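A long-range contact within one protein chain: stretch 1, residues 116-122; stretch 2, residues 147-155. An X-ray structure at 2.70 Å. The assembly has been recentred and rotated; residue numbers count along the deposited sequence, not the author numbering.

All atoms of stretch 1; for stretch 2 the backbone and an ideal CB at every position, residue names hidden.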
# COMPACT_ATOMS: atom_id res chain seq x y z
N ALA A 116 -8.64 -8.36 7.44
CA ALA A 116 -8.15 -9.56 6.80
C ALA A 116 -6.73 -9.34 6.26
O ALA A 116 -5.92 -10.26 6.30
CB ALA A 116 -9.09 -9.97 5.68
N GLU A 117 -6.43 -8.15 5.77
CA GLU A 117 -5.10 -7.89 5.25
C GLU A 117 -4.11 -7.79 6.41
O GLU A 117 -2.92 -8.12 6.29
CB GLU A 117 -5.07 -6.60 4.42
CG GLU A 117 -6.03 -6.57 3.23
CD GLU A 117 -5.64 -7.52 2.11
OE1 GLU A 117 -5.94 -8.73 2.20
OE2 GLU A 117 -5.03 -7.06 1.12
N GLU A 118 -4.63 -7.34 7.55
CA GLU A 118 -3.84 -7.21 8.76
C GLU A 118 -3.39 -8.59 9.17
O GLU A 118 -2.19 -8.85 9.29
CB GLU A 118 -4.70 -6.59 9.87
CG GLU A 118 -3.97 -6.40 11.19
CD GLU A 118 -4.89 -5.87 12.29
OE1 GLU A 118 -5.88 -6.55 12.63
OE2 GLU A 118 -4.62 -4.76 12.80
N ILE A 119 -4.33 -9.50 9.38
CA ILE A 119 -3.93 -10.84 9.79
C ILE A 119 -3.10 -11.56 8.73
O ILE A 119 -2.25 -12.36 9.08
CB ILE A 119 -5.16 -11.73 10.18
CG1 ILE A 119 -5.68 -11.33 11.56
CG2 ILE A 119 -4.75 -13.20 10.25
CD1 ILE A 119 -6.54 -10.08 11.55
N ALA A 120 -3.33 -11.27 7.44
CA ALA A 120 -2.59 -11.92 6.35
C ALA A 120 -1.09 -11.59 6.31
O ALA A 120 -0.24 -12.48 6.20
CB ALA A 120 -3.22 -11.59 5.02
N ALA A 121 -0.76 -10.30 6.39
CA ALA A 121 0.64 -9.90 6.38
C ALA A 121 1.33 -10.46 7.61
O ALA A 121 2.45 -10.95 7.53
CB ALA A 121 0.75 -8.38 6.35
N GLU A 122 0.65 -10.40 8.76
CA GLU A 122 1.20 -10.91 10.01
C GLU A 122 1.40 -12.41 9.92
O GLU A 122 2.29 -12.98 10.57
CB GLU A 122 0.28 -10.56 11.17
CG GLU A 122 0.68 -11.18 12.50
CD GLU A 122 -0.06 -10.56 13.68
OE1 GLU A 122 -1.22 -10.11 13.48
OE2 GLU A 122 0.52 -10.53 14.81
N UNK A 147 0.91 -7.37 1.41
CA UNK A 147 -0.32 -7.38 2.21
C UNK A 147 -0.35 -6.19 3.16
O UNK A 147 -1.37 -5.52 3.33
CB UNK A 147 -0.44 -8.69 3.00
N UNK A 148 0.80 -5.93 3.79
CA UNK A 148 0.95 -4.82 4.71
C UNK A 148 0.59 -3.54 3.96
O UNK A 148 -0.07 -2.66 4.51
CB UNK A 148 2.37 -4.76 5.28
N UNK A 149 1.01 -3.44 2.70
CA UNK A 149 0.71 -2.28 1.89
C UNK A 149 -0.76 -2.15 1.54
O UNK A 149 -1.30 -1.04 1.52
CB UNK A 149 1.54 -2.33 0.60
N UNK A 150 -1.42 -3.28 1.27
CA UNK A 150 -2.84 -3.27 0.95
C UNK A 150 -3.62 -2.83 2.20
O UNK A 150 -4.65 -2.18 2.09
CB UNK A 150 -3.30 -4.65 0.46
N UNK A 151 -3.09 -3.18 3.37
CA UNK A 151 -3.70 -2.82 4.64
C UNK A 151 -3.74 -1.30 4.81
O UNK A 151 -4.78 -0.74 5.18
CB UNK A 151 -2.94 -3.47 5.80
N UNK A 152 -2.62 -0.63 4.55
CA UNK A 152 -2.58 0.82 4.69
C UNK A 152 -3.43 1.51 3.62
O UNK A 152 -4.14 2.49 3.91
CB UNK A 152 -1.13 1.32 4.61
N UNK A 153 -3.37 1.00 2.40
CA UNK A 153 -4.18 1.59 1.33
C UNK A 153 -5.64 1.49 1.76
O UNK A 153 -6.38 2.47 1.66
CB UNK A 153 -3.94 0.89 -0.01
N UNK A 154 -6.05 0.33 2.25
CA UNK A 154 -7.44 0.15 2.66
C UNK A 154 -7.91 1.07 3.80
O UNK A 154 -9.06 1.52 3.82
CB UNK A 154 -7.64 -1.31 3.08
N UNK A 155 -7.01 1.34 4.75
CA UNK A 155 -7.33 2.20 5.89
C UNK A 155 -7.43 3.66 5.41
O UNK A 155 -8.21 4.45 5.96
CB UNK A 155 -6.28 2.06 6.99

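The two stretches are helices that run nearly antiparallel, with 159° between their directions and axes 8.2 Å apart at closest approach. All phi/psi values in stretch 2 are helical.

Position 147 lies beside Ala121, with CA atoms 5.0 Å apart, and its CA-to-CB bond points toward stretch 1. The ideal CB is 3.6 Å from Ala121 CB. A small residue would fit. So would a longer flexible one reaching toward the Glu117 carboxylate, where a positive charge or a donor would seem the natural choice. The residue is Glu147. Its CB packs on Ala121 CB at 3.5 Å, and its OE2 lies 3.1 Å from Ala120 CB. With chi1 and chi2 both m, the carboxylate comes close to that of Glu117: OE1 of Glu117 is 3.4 Å from OE2 of Glu147. These are like charges, and no hydrogen bond joins the two stretches.

Position 148 points away overall, though its ideal CB is 4.1 Å from Ala121 CB. Many polar or long side chains would suit. It is Arg148.

Position 149 is out of reach. An ideal CB has room, so stretch 1 does not require a glycine. It is Gly149.

Position 150 points toward stretch 1, and its ideal CB is tight, 3.0 Å from Glu117 OE2. A small residue, a donor or a base could be considered. The residue is His150, chi1 m. The 3.0 Å contact of its CB with Glu117 OE2 remains, but the ring forms no hydrogen bond to the carboxylate.

Position 151 sits opposite Glu117, with CA atoms 5.3 Å apart. CA-to-CB points sideways, and the ideal CB is 4.0 Å from Glu117 CB. Alanine would fit, as would a larger side chain turned along the flank near Glu118. It is Tyr151, chi1 t. Its CD1 meets Glu118 CB at 4.1 Å, with the ring oblique to that atom.

Positions 152 and 153 are out of reach, and stretch 1 sets no preference. They are Tyr152 and Thr153; Thr153 OG1 donates to Gly149 O at 3.0 Å within the helix.

Position 154 points toward stretch 1 from farther off, with nothing of stretch 1 within 5.5 Å of the ideal CB. A medium or long side chain is needed to reach Glu117. Leu154 does so: its CD1 packs on Glu117 CG at 3.7 Å.

Position 155 is out of reach, so many residues would suit. Arg155 NH1 donates to Tyr151 OH at 2.9 Å.

Stretch 2 (147-155) ERGHYYTLR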
# COMPACT_ATOMS: atom_id res chain seq x y z
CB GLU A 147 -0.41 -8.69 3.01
CG GLU A 147 -0.74 -9.93 2.19
CD GLU A 147 -2.13 -9.87 1.57
OE1 GLU A 147 -2.31 -9.15 0.57
OE2 GLU A 147 -3.04 -10.54 2.10
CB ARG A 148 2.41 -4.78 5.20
CG ARG A 148 2.71 -3.82 6.33
CD ARG A 148 2.10 -4.27 7.66
NE ARG A 148 2.50 -3.36 8.73
CZ ARG A 148 3.75 -3.23 9.19
NH1 ARG A 148 4.72 -3.97 8.67
NH2 ARG A 148 4.03 -2.34 10.14
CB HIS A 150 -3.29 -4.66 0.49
CG HIS A 150 -2.63 -5.14 -0.77
ND1 HIS A 150 -2.38 -4.30 -1.84
CD2 HIS A 150 -2.18 -6.36 -1.14
CE1 HIS A 150 -1.81 -4.99 -2.82
NE2 HIS A 150 -1.68 -6.25 -2.42
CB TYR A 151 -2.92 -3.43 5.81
CG TYR A 151 -3.30 -2.86 7.16
CD1 TYR A 151 -4.57 -3.09 7.70
CD2 TYR A 151 -2.43 -2.02 7.86
CE1 TYR A 151 -4.96 -2.51 8.92
CE2 TYR A 151 -2.80 -1.44 9.08
CZ TYR A 151 -4.06 -1.69 9.60
OH TYR A 151 -4.44 -1.12 10.79
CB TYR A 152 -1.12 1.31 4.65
CG TYR A 152 -0.38 1.10 5.96
CD1 TYR A 152 -0.81 1.72 7.14
CD2 TYR A 152 0.73 0.26 6.03
CE1 TYR A 152 -0.15 1.50 8.36
CE2 TYR A 152 1.40 0.03 7.24
CZ TYR A 152 0.95 0.66 8.40
OH TYR A 152 1.60 0.46 9.58
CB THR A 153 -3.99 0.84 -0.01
OG1 THR A 153 -2.60 0.83 -0.36
CG2 THR A 153 -4.78 1.50 -1.12
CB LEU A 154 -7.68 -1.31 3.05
CG LEU A 154 -8.05 -2.22 1.89
CD1 LEU A 154 -8.07 -3.66 2.38
CD2 LEU A 154 -9.41 -1.82 1.32
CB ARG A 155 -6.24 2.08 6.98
CG ARG A 155 -6.58 2.73 8.33
CD ARG A 155 -5.32 3.22 9.06
NE ARG A 155 -4.70 2.22 9.92
CZ ARG A 155 -3.47 2.31 10.42
NH1 ARG A 155 -3.00 1.34 11.19
NH2 ARG A 155 -2.69 3.35 10.14
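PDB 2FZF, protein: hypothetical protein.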